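Local coordinates for protein intracellular growth locus, subunit C (Francisella tularensis subsp. tularensis, PDB 2QWU) that is a pathogenicity island protein of a gene locus named for intracellular growth, and probably supports survival of the bacterium inside host cells, at residues Arg35-Ser40 and Ser66-Ala71; Gly123-Lys128 and Asp142-Glu147. The protein carries 2 engineered substitutions. All blocks are in the same frame, centred on the assembly; numbering follows the deposited sequence.

Interaction 1 (Arg35-Ser40 and Ser66-Ala71); sequences RMFIDS and SATAAA. Engineered in segment 35-40: M36 (natural residue Leu).
I38 pairs with A71 where the strand 37-43 meets the start of strand 71-79, in the main antiparallel sheet. The pair is of the hydrogen-bonded kind and lies at a classic beta bulge: A70 and A71 both face I38. Both backbone polar atoms of I38 are satisfied across the contact. Its N donates to A71 O at 2.9 Å, and the N-H points almost straight at the acceptor (173°). Its O accepts from A70 N at 3.0 Å, with the donor in the carbonyl plane and a more bent N-H angle of 149°. The same oxygen has A69 CA 3.4 Å away in a CA-H...O contact. I38 thus gives one bond to A71 and receives one from A70, two consecutive residues.

The side chains add small apolar contacts. I38 and A71 lie on the same face of the sheet, where I38 CG1 reaches A71 CB at 4.0 Å. With F37 CG between the backbone N and the carbonyl carbon (chi1 58°), the ring comes beside A69. It meets the A69 methyl obliquely, and F37 CD1 is 3.7 Å from A69 CB. The polar tips have partners outside the two segments: T68 OG1 is hydrogen-bonded to A54 O, and D39 OD1 accepts from N124 N. F37 N is taken by N126 OD1. M36, an engineered selenomethionine, packs against M140 and Q129. Beyond the bridge, the methyl carbon A70 CB rests 3.6 Å from S40 CA.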
loop_
_atom_site.group_PDB
_atom_site.type_symbol
_atom_site.label_atom_id
_atom_site.label_comp_id
_atom_site.label_asym_id
_atom_site.label_seq_id
_atom_site.Cartn_x
_atom_site.Cartn_y
_atom_site.Cartn_z
ATOM N N ARG A 35 -7.448 5.739 5.645
ATOM C CA ARG A 35 -6.009 5.544 5.783
ATOM C C ARG A 35 -5.721 4.032 5.656
ATOM O O ARG A 35 -6.521 3.177 6.066
ATOM C CB ARG A 35 -5.456 6.110 7.111
ATOM C CG ARG A 35 -5.663 5.201 8.423
ATOM C CD ARG A 35 -7.090 5.030 8.785
ATOM N NE ARG A 35 -7.804 6.279 9.031
ATOM C CZ ARG A 35 -7.754 7.042 10.139
ATOM N NH1 ARG A 35 -6.993 6.739 11.204
ATOM N NH2 ARG A 35 -8.521 8.141 10.216
HETATM N N MSE A 36 -4.571 3.725 5.063
HETATM C CA MSE A 36 -4.144 2.338 4.864
HETATM C C MSE A 36 -2.701 2.206 5.260
HETATM O O MSE A 36 -1.896 3.072 4.999
HETATM C CB MSE A 36 -4.302 1.933 3.382
HETATM C CG MSE A 36 -5.715 1.703 2.952
HETATM SE SE MSE A 36 -5.715 1.134 1.112
HETATM C CE MSE A 36 -4.889 -0.314 1.376
ATOM N N PHE A 37 -2.375 1.135 5.989
ATOM C CA PHE A 37 -1.015 0.906 6.322
ATOM C C PHE A 37 -0.799 -0.594 6.556
ATOM O O PHE A 37 -1.768 -1.361 6.739
ATOM C CB PHE A 37 -0.606 1.778 7.520
ATOM C CG PHE A 37 -1.448 1.547 8.793
ATOM C CD1 PHE A 37 -1.134 0.505 9.660
ATOM C CD2 PHE A 37 -2.515 2.401 9.108
ATOM C CE1 PHE A 37 -1.886 0.307 10.876
ATOM C CE2 PHE A 37 -3.271 2.235 10.315
ATOM C CZ PHE A 37 -2.927 1.157 11.203
ATOM N N ILE A 38 0.466 -0.997 6.485
ATOM C CA ILE A 38 0.793 -2.414 6.624
ATOM C C ILE A 38 1.826 -2.656 7.717
ATOM O O ILE A 38 2.735 -1.859 7.921
ATOM C CB ILE A 38 1.282 -2.981 5.279
ATOM C CG1 ILE A 38 2.419 -2.097 4.713
ATOM C CG2 ILE A 38 0.101 -3.072 4.284
ATOM C CD1 ILE A 38 3.044 -2.640 3.404
ATOM N N ASP A 39 1.725 -3.797 8.404
ATOM C CA ASP A 39 2.608 -4.032 9.554
ATOM C C ASP A 39 3.989 -4.565 9.225
ATOM O O ASP A 39 4.858 -4.659 10.127
ATOM C CB ASP A 39 1.892 -4.902 10.633
ATOM C CG ASP A 39 1.652 -6.319 10.187
ATOM O OD1 ASP A 39 2.062 -6.676 9.065
ATOM O OD2 ASP A 39 1.050 -7.120 10.994
ATOM N N SER A 40 4.223 -4.854 7.954
ATOM C CA SER A 40 5.540 -5.267 7.506
ATOM C C SER A 40 5.660 -4.991 6.017
ATOM O O SER A 40 4.652 -4.881 5.328
ATOM C CB SER A 40 5.812 -6.739 7.809
ATOM O OG SER A 40 5.117 -7.569 6.917
ATOM N N SER A 66 3.262 2.175 20.778
ATOM C CA SER A 66 4.237 1.408 20.028
ATOM C C SER A 66 3.992 1.494 18.529
ATOM O O SER A 66 2.891 1.769 18.093
ATOM C CB SER A 66 4.217 -0.049 20.464
ATOM O OG SER A 66 3.025 -0.677 19.996
ATOM N N ALA A 67 5.051 1.282 17.755
ATOM C CA ALA A 67 4.934 1.314 16.294
ATOM C C ALA A 67 4.003 0.216 15.837
ATOM O O ALA A 67 4.007 -0.916 16.347
ATOM C CB ALA A 67 6.278 1.100 15.659
ATOM N N THR A 68 3.267 0.502 14.779
ATOM C CA THR A 68 2.292 -0.453 14.278
ATOM C C THR A 68 2.450 -0.698 12.810
ATOM O O THR A 68 1.829 -1.612 12.250
ATOM C CB THR A 68 0.838 0.082 14.486
ATOM O OG1 THR A 68 0.721 1.386 13.904
ATOM C CG2 THR A 68 0.510 0.204 15.973
ATOM N N ALA A 69 3.254 0.132 12.149
ATOM C CA ALA A 69 3.378 -0.030 10.704
ATOM C C ALA A 69 4.802 0.132 10.180
ATOM O O ALA A 69 5.556 0.918 10.736
ATOM C CB ALA A 69 2.498 1.029 10.002
ATOM N N ALA A 70 5.138 -0.662 9.163
ATOM C CA ALA A 70 6.415 -0.537 8.466
ATOM C C ALA A 70 6.217 0.457 7.278
ATOM O O ALA A 70 7.188 1.059 6.791
ATOM C CB ALA A 70 6.857 -1.923 7.929
ATOM N N ALA A 71 4.976 0.604 6.807
ATOM C CA ALA A 71 4.719 1.502 5.666
ATOM C C ALA A 71 3.271 1.874 5.605
ATOM O O ALA A 71 2.419 1.122 6.093
ATOM C CB ALA A 71 5.072 0.815 4.341
#

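Interaction 2 (Gly123-Lys128 and Asp142-Glu147); sequences GNSNKK and DLSNLE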
loop_
_atom_site.group_PDB
_atom_site.type_symbol
_atom_site.label_atom_id
_atom_site.label_comp_id
_atom_site.label_asym_id
_atom_site.label_seq_id
_atom_site.Cartn_x
_atom_site.Cartn_y
_atom_site.Cartn_z
ATOM N N GLY A 123 2.784 -6.832 4.311
ATOM C CA GLY A 123 2.345 -7.533 5.506
ATOM C C GLY A 123 0.841 -7.361 5.678
ATOM O O GLY A 123 0.131 -7.103 4.711
ATOM N N ASN A 124 0.347 -7.494 6.907
ATOM C CA ASN A 124 -1.080 -7.363 7.176
ATOM C C ASN A 124 -1.498 -5.905 7.108
ATOM O O ASN A 124 -0.887 -5.035 7.754
ATOM C CB ASN A 124 -1.397 -7.865 8.583
ATOM C CG ASN A 124 -1.067 -9.334 8.736
ATOM O OD1 ASN A 124 -1.531 -10.167 7.919
ATOM N ND2 ASN A 124 -0.271 -9.664 9.747
ATOM N N SER A 125 -2.543 -5.644 6.341
ATOM C CA SER A 125 -3.055 -4.275 6.298
ATOM C C SER A 125 -4.078 -4.053 7.413
ATOM O O SER A 125 -4.645 -5.003 7.990
ATOM C CB SER A 125 -3.661 -3.975 4.901
ATOM O OG SER A 125 -4.610 -4.914 4.471
ATOM N N ASN A 126 -4.294 -2.794 7.747
ATOM C CA ASN A 126 -5.263 -2.431 8.800
ATOM C C ASN A 126 -6.703 -2.716 8.404
ATOM O O ASN A 126 -7.082 -2.692 7.235
ATOM C CB ASN A 126 -5.096 -0.957 9.229
ATOM C CG ASN A 126 -5.387 0.038 8.088
ATOM O OD1 ASN A 126 -4.857 -0.080 6.995
ATOM N ND2 ASN A 126 -6.226 1.023 8.371
ATOM N N LYS A 127 -7.522 -3.001 9.401
ATOM C CA LYS A 127 -8.914 -3.359 9.117
ATOM C C LYS A 127 -9.845 -2.160 9.063
ATOM O O LYS A 127 -10.885 -2.247 8.443
ATOM C CB LYS A 127 -9.408 -4.360 10.174
ATOM C CG LYS A 127 -8.606 -5.687 10.121
ATOM C CD LYS A 127 -9.049 -6.741 11.158
ATOM C CE LYS A 127 -8.127 -7.971 11.153
ATOM N NZ LYS A 127 -7.757 -8.404 9.776
ATOM N N LYS A 128 -9.490 -1.063 9.713
ATOM C CA LYS A 128 -10.387 0.083 9.708
ATOM C C LYS A 128 -9.784 1.170 8.814
ATOM O O LYS A 128 -9.120 2.063 9.295
ATOM C CB LYS A 128 -10.585 0.562 11.148
ATOM C CG LYS A 128 -11.316 -0.519 11.993
ATOM C CD LYS A 128 -11.625 0.009 13.409
ATOM C CE LYS A 128 -12.557 -0.903 14.175
ATOM N NZ LYS A 128 -11.841 -2.168 14.545
ATOM N N ASP A 142 -8.203 -5.287 1.129
ATOM C CA ASP A 142 -7.357 -6.059 2.074
ATOM C C ASP A 142 -6.089 -6.479 1.307
ATOM O O ASP A 142 -6.108 -7.389 0.467
ATOM C CB ASP A 142 -8.115 -7.323 2.589
ATOM C CG ASP A 142 -7.367 -8.043 3.691
ATOM O OD1 ASP A 142 -6.165 -7.749 3.866
ATOM O OD2 ASP A 142 -7.972 -8.914 4.398
ATOM N N LEU A 143 -4.983 -5.801 1.585
ATOM C CA LEU A 143 -3.734 -6.062 0.882
ATOM C C LEU A 143 -2.858 -7.093 1.622
ATOM O O LEU A 143 -1.743 -7.347 1.221
ATOM C CB LEU A 143 -2.928 -4.743 0.782
ATOM C CG LEU A 143 -3.637 -3.694 -0.094
ATOM C CD1 LEU A 143 -2.835 -2.365 -0.014
ATOM C CD2 LEU A 143 -3.775 -4.193 -1.538
ATOM N N SER A 144 -3.362 -7.655 2.707
ATOM C CA SER A 144 -2.522 -8.542 3.504
ATOM C C SER A 144 -1.838 -9.625 2.725
ATOM O O SER A 144 -2.474 -10.355 1.974
ATOM C CB SER A 144 -3.318 -9.173 4.685
ATOM O OG SER A 144 -3.980 -8.173 5.451
ATOM N N ASN A 145 -0.519 -9.716 2.929
ATOM C CA ASN A 145 0.309 -10.712 2.303
ATOM C C ASN A 145 0.465 -10.661 0.823
ATOM O O ASN A 145 1.004 -11.596 0.255
ATOM C CB ASN A 145 -0.154 -12.106 2.738
ATOM C CG ASN A 145 0.097 -12.328 4.228
ATOM O OD1 ASN A 145 1.090 -11.829 4.764
ATOM N ND2 ASN A 145 -0.787 -13.061 4.896
ATOM N N LEU A 146 0.040 -9.565 0.187
ATOM C CA LEU A 146 0.141 -9.512 -1.244
ATOM C C LEU A 146 1.599 -9.441 -1.679
ATOM O O LEU A 146 2.369 -8.686 -1.086
ATOM C CB LEU A 146 -0.654 -8.303 -1.754
ATOM C CG LEU A 146 -0.690 -8.068 -3.264
ATOM C CD1 LEU A 146 -1.582 -9.104 -3.964
ATOM C CD2 LEU A 146 -1.325 -6.642 -3.492
ATOM N N GLU A 147 1.974 -10.219 -2.710
ATOM C CA GLU A 147 3.319 -10.188 -3.254
ATOM C C GLU A 147 3.248 -9.625 -4.675
ATOM O O GLU A 147 2.519 -10.135 -5.549
ATOM C CB GLU A 147 3.964 -11.569 -3.332
ATOM C CG GLU A 147 5.429 -11.486 -3.793
ATOM C CD GLU A 147 6.201 -12.783 -3.524
ATOM O OE1 GLU A 147 6.241 -13.639 -4.423
ATOM O OE2 GLU A 147 6.744 -12.958 -2.400
HETATM O O HOH W 1 -8.210 -7.099 6.929
#
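S125 reaches across to the backbone of 142-147, and S144 reaches back. From S125 CB, 4.0 Å from L143 N, the hydroxyl continues toward segment 142-147. S125 OG accepts a hydrogen bond from L143 N at 3.0 Å, with a bent N-H angle of 138°. The same OG has D142 OD1 at 3.3 Å. With chi1 at 52°, OG sits between the backbone N and carbonyl carbon of S125.

S144 gives the return grip. Its CB lies beside N124 CA and the amide oxygen N124 OD1. Its OG accepts from S125 N at 3.0 Å and donates to D142 OD1 at 2.7 Å. That second bond uses the syn lone pair of the carboxylate oxygen. S144 N reaches D142 OD1 as well, on the anti side and 28° out of the carboxylate plane. Two bonds from one residue thus hold D142 OD1. On the other carboxylate oxygen, D142 OD2, a water donates weakly and also accepts from K127 NZ, bridging opposite charges that do not touch.

Farther along, N145 N donates to G123 O at 3.2 Å from above the carbonyl plane. S144 CA also points its hydrogen at this oxygen. L143, which is buried, packs on V73 and M76 of strand 71-79 and on L122 of strand 120-122.

D142 OD1 accepting from S144 N makes an Asx turn. It overlaps a type II beta turn from L143 to L146, closed by L146 N to L143 O, just ahead of strand 147-150.

How the interactions relate
The two contacts sit side by side, their centres about 10 Å apart, and segment 35-40 of interaction 1 touches both segments of interaction 2. Strand 37-43 pairs with strand 71-79, where interaction 1 lies, and with strand 120-122, which runs on into segment 123-128. S40 O and G123 N, 2.9 Å apart, probably hydrogen-bond, and M36 meets L143. Interaction 1 is the buried one: backbone bonds of the sheet, flanked by the side chains of F37, I38 and alanines. Interaction 2 is only partly buried and joins two loops. There, backbone N-H groups meet serine hydroxyls and a backbone carbonyl; a carboxylate holds S144, and a water adds a weak link.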